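Local coordinates for conjugal transfer protein TRWB (Escherichia coli, PDB 1E9R) that probably couples the relaxed DNA–protein complex to the secretion channel in bacterial conjugation, acting as a membrane-anchored, ring-forming P-loop NTPase, at residues B[90-99]-B[424-432]. Numbering follows the deposited sequence.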
loop_
_atom_site.group_PDB
_atom_site.type_symbol
_atom_site.label_atom_id
_atom_site.label_comp_id
_atom_site.label_asym_id
_atom_site.label_seq_id
_atom_site.Cartn_x
_atom_site.Cartn_y
_atom_site.Cartn_z
ATOM N N ASN B 90 -14.689 15.850 32.184
ATOM C CA ASN B 90 -15.748 16.569 32.882
ATOM C C ASN B 90 -15.737 16.388 34.391
ATOM O O ASN B 90 -16.750 16.632 35.050
ATOM C CB ASN B 90 -17.110 16.143 32.346
ATOM C CG ASN B 90 -17.264 16.429 30.886
ATOM O OD1 ASN B 90 -17.065 17.560 30.446
ATOM N ND2 ASN B 90 -17.620 15.411 30.114
ATOM N N GLY B 91 -14.606 15.954 34.937
ATOM C CA GLY B 91 -14.506 15.759 36.376
ATOM C C GLY B 91 -15.570 14.874 37.013
ATOM O O GLY B 91 -15.876 15.029 38.203
ATOM N N ASP B 92 -16.130 13.944 36.239
ATOM C CA ASP B 92 -17.156 13.035 36.748
ATOM C C ASP B 92 -16.689 12.210 37.953
ATOM O O ASP B 92 -17.360 12.155 38.979
ATOM C CB ASP B 92 -17.627 12.088 35.648
ATOM C CG ASP B 92 -18.442 10.924 36.195
ATOM O OD1 ASP B 92 -19.501 11.174 36.823
ATOM O OD2 ASP B 92 -18.026 9.757 36.006
ATOM N N MET B 93 -15.541 11.560 37.830
ATOM C CA MET B 93 -15.023 10.752 38.925
ATOM C C MET B 93 -14.557 11.612 40.083
ATOM O O MET B 93 -14.631 11.202 41.237
ATOM C CB MET B 93 -13.872 9.874 38.433
ATOM C CG MET B 93 -14.330 8.746 37.534
ATOM S SD MET B 93 -13.577 7.203 38.061
ATOM C CE MET B 93 -12.840 6.616 36.464
ATOM N N LEU B 94 -14.066 12.804 39.763
ATOM C CA LEU B 94 -13.595 13.742 40.774
ATOM C C LEU B 94 -14.776 14.137 41.652
ATOM O O LEU B 94 -14.660 14.222 42.882
ATOM C CB LEU B 94 -13.020 14.999 40.104
ATOM C CG LEU B 94 -12.831 16.240 40.991
ATOM C CD1 LEU B 94 -11.763 15.973 42.047
ATOM C CD2 LEU B 94 -12.449 17.430 40.137
ATOM N N SER B 95 -15.916 14.368 41.004
ATOM C CA SER B 95 -17.116 14.770 41.702
ATOM C C SER B 95 -17.680 13.673 42.596
ATOM O O SER B 95 -18.371 13.962 43.569
ATOM C CB SER B 95 -18.173 15.218 40.695
ATOM O OG SER B 95 -18.689 14.115 39.981
ATOM N N LYS B 96 -17.386 12.417 42.289
ATOM C CA LYS B 96 -17.910 11.331 43.098
ATOM C C LYS B 96 -16.900 10.691 44.021
ATOM O O LYS B 96 -17.270 10.193 45.081
ATOM C CB LYS B 96 -18.534 10.257 42.206
ATOM C CG LYS B 96 -19.808 10.704 41.528
ATOM C CD LYS B 96 -20.213 9.723 40.449
ATOM C CE LYS B 96 -21.410 10.231 39.646
ATOM N NZ LYS B 96 -21.710 9.326 38.492
ATOM N N PHE B 97 -15.630 10.705 43.643
ATOM C CA PHE B 97 -14.613 10.072 44.479
ATOM C C PHE B 97 -13.531 10.999 45.012
ATOM O O PHE B 97 -12.646 10.564 45.755
ATOM C CB PHE B 97 -13.952 8.928 43.708
ATOM C CG PHE B 97 -14.929 7.951 43.122
ATOM C CD1 PHE B 97 -15.848 7.293 43.930
ATOM C CD2 PHE B 97 -14.926 7.687 41.759
ATOM C CE1 PHE B 97 -16.748 6.388 43.388
ATOM C CE2 PHE B 97 -15.822 6.784 41.206
ATOM C CZ PHE B 97 -16.736 6.132 42.025
ATOM N N GLY B 98 -13.608 12.273 44.634
ATOM C CA GLY B 98 -12.620 13.244 45.073
ATOM C C GLY B 98 -12.652 13.594 46.553
ATOM O O GLY B 98 -13.652 14.104 47.062
ATOM N N ARG B 99 -11.548 13.315 47.242
ATOM C CA ARG B 99 -11.428 13.617 48.663
ATOM C C ARG B 99 -10.611 14.889 48.822
ATOM O O ARG B 99 -10.090 15.431 47.849
ATOM C CB ARG B 99 -10.756 12.467 49.411
ATOM C CG ARG B 99 -11.527 11.158 49.338
ATOM C CD ARG B 99 -10.591 9.987 49.614
ATOM N NE ARG B 99 -9.264 10.221 49.035
ATOM C CZ ARG B 99 -8.305 9.303 48.926
ATOM N NH1 ARG B 99 -8.507 8.062 49.352
ATOM N NH2 ARG B 99 -7.132 9.630 48.395
ATOM N N GLN B 424 -25.060 3.856 41.716
ATOM C CA GLN B 424 -25.220 5.287 41.891
ATOM C C GLN B 424 -24.259 5.842 42.926
ATOM O O GLN B 424 -24.080 5.265 43.998
ATOM C CB GLN B 424 -26.663 5.605 42.296
ATOM C CG GLN B 424 -27.679 5.291 41.209
ATOM C CD GLN B 424 -27.427 6.077 39.927
ATOM O OE1 GLN B 424 -27.992 5.766 38.875
ATOM N NE2 GLN B 424 -26.580 7.107 40.012
ATOM N N PHE B 425 -23.630 6.961 42.590
ATOM C CA PHE B 425 -22.699 7.608 43.498
ATOM C C PHE B 425 -23.139 9.053 43.682
ATOM O O PHE B 425 -23.480 9.741 42.711
ATOM C CB PHE B 425 -21.270 7.569 42.944
ATOM C CG PHE B 425 -20.751 6.179 42.690
ATOM C CD1 PHE B 425 -21.024 5.529 41.491
ATOM C CD2 PHE B 425 -19.998 5.515 43.657
ATOM C CE1 PHE B 425 -20.551 4.238 41.260
ATOM C CE2 PHE B 425 -19.526 4.227 43.434
ATOM C CZ PHE B 425 -19.801 3.588 42.233
ATOM N N ALA B 426 -23.137 9.504 44.932
ATOM C CA ALA B 426 -23.533 10.867 45.257
ATOM C C ALA B 426 -22.349 11.807 45.091
ATOM O O ALA B 426 -21.205 11.442 45.371
ATOM C CB ALA B 426 -24.058 10.931 46.682
ATOM N N ASN B 427 -22.637 13.021 44.635
ATOM C CA ASN B 427 -21.603 14.021 44.416
ATOM C C ASN B 427 -20.995 14.498 45.718
ATOM O O ASN B 427 -21.636 15.211 46.482
ATOM C CB ASN B 427 -22.185 15.212 43.661
ATOM C CG ASN B 427 -22.689 14.830 42.290
ATOM O OD1 ASN B 427 -23.339 15.626 41.614
ATOM N ND2 ASN B 427 -22.384 13.601 41.863
ATOM N N ARG B 428 -19.750 14.108 45.966
ATOM C CA ARG B 428 -19.070 14.512 47.184
ATOM C C ARG B 428 -18.162 15.710 46.907
ATOM O O ARG B 428 -17.254 16.014 47.683
ATOM C CB ARG B 428 -18.265 13.335 47.748
ATOM C CG ARG B 428 -16.894 13.131 47.138
ATOM C CD ARG B 428 -16.413 11.700 47.334
ATOM N NE ARG B 428 -16.516 11.214 48.709
ATOM C CZ ARG B 428 -15.757 11.625 49.725
ATOM N NH1 ARG B 428 -14.819 12.548 49.542
ATOM N NH2 ARG B 428 -15.927 11.093 50.930
ATOM N N GLN B 429 -18.428 16.402 45.802
ATOM C CA GLN B 429 -17.628 17.558 45.416
ATOM C C GLN B 429 -18.082 18.037 44.036
ATOM O O GLN B 429 -18.655 17.267 43.265
ATOM C CB GLN B 429 -16.154 17.150 45.372
ATOM C CG GLN B 429 -15.170 18.270 45.585
ATOM C CD GLN B 429 -13.736 17.784 45.573
ATOM O OE1 GLN B 429 -12.800 18.565 45.774
ATOM N NE2 GLN B 429 -13.551 16.488 45.332
ATOM N N PRO B 430 -17.871 19.324 43.718
ATOM C CA PRO B 430 -18.291 19.796 42.392
ATOM C C PRO B 430 -17.308 19.330 41.300
ATOM O O PRO B 430 -16.088 19.351 41.489
ATOM C CB PRO B 430 -18.320 21.319 42.564
ATOM C CG PRO B 430 -17.247 21.557 43.563
ATOM C CD PRO B 430 -17.482 20.455 44.576
ATOM N N ALA B 431 -17.846 18.891 40.168
ATOM C CA ALA B 431 -17.020 18.413 39.065
ATOM C C ALA B 431 -16.061 19.483 38.540
ATOM O O ALA B 431 -14.898 19.199 38.250
ATOM C CB ALA B 431 -17.909 17.918 37.940
ATOM N N PHE B 432 -16.550 20.711 38.417
ATOM C CA PHE B 432 -15.734 21.809 37.912
ATOM C C PHE B 432 -15.963 23.096 38.705
ATOM O O PHE B 432 -17.094 23.451 39.024
ATOM C CB PHE B 432 -16.067 22.045 36.433
ATOM C CG PHE B 432 -15.283 23.171 35.788
ATOM C CD1 PHE B 432 -13.898 23.077 35.620
ATOM C CD2 PHE B 432 -15.938 24.319 35.322
ATOM C CE1 PHE B 432 -13.176 24.107 34.996
ATOM C CE2 PHE B 432 -15.227 25.356 34.697
ATOM C CZ PHE B 432 -13.844 25.248 34.533
HETATM O O HOH W 1 -10.433 17.122 45.158
#
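Ser95 O accepts the backbone N-H of Arg428 at 2.8 Å, though the bond is bent (131° at the hydrogen), and the CA of Asn427 adds a C-H...O contact to the same oxygen. In return Ser95 CA makes a second, more bent C-H...O contact, 3.3 Å from Gln429 O. Further along, Arg428 NH1 donates to Gly98 O (3.2 Å); the oxygen lies in the guanidinium plane, whereas the donor stands above the plane of the carbonyl. A water donates to both Gln429 OE1 and Arg99 O. Helix 92-97 follows strand 83-89 of the central sheet in this P-loop NTPase fold, and the irregular C-terminal tail beyond strand 415-419 runs across it. Nearby, the edge of Phe97 meets the face of Phe425, planes at 78° and centroids 4.9 Å apart, while the aliphatic chain of Lys96, extended beyond CG, crosses Phe425 at about a right angle, with Lys96 CD 3.5 Å from Phe425 CB. Tyr75 of helix 66-79 also packs edge-to-face with Phe425. With an alanine at Phe425, the edge of Phe97 would probably lose its aromatic partner, and a gap is likely to open beside helix 66-79. Ala431 CB rests against Asn90 O and Gly91 O.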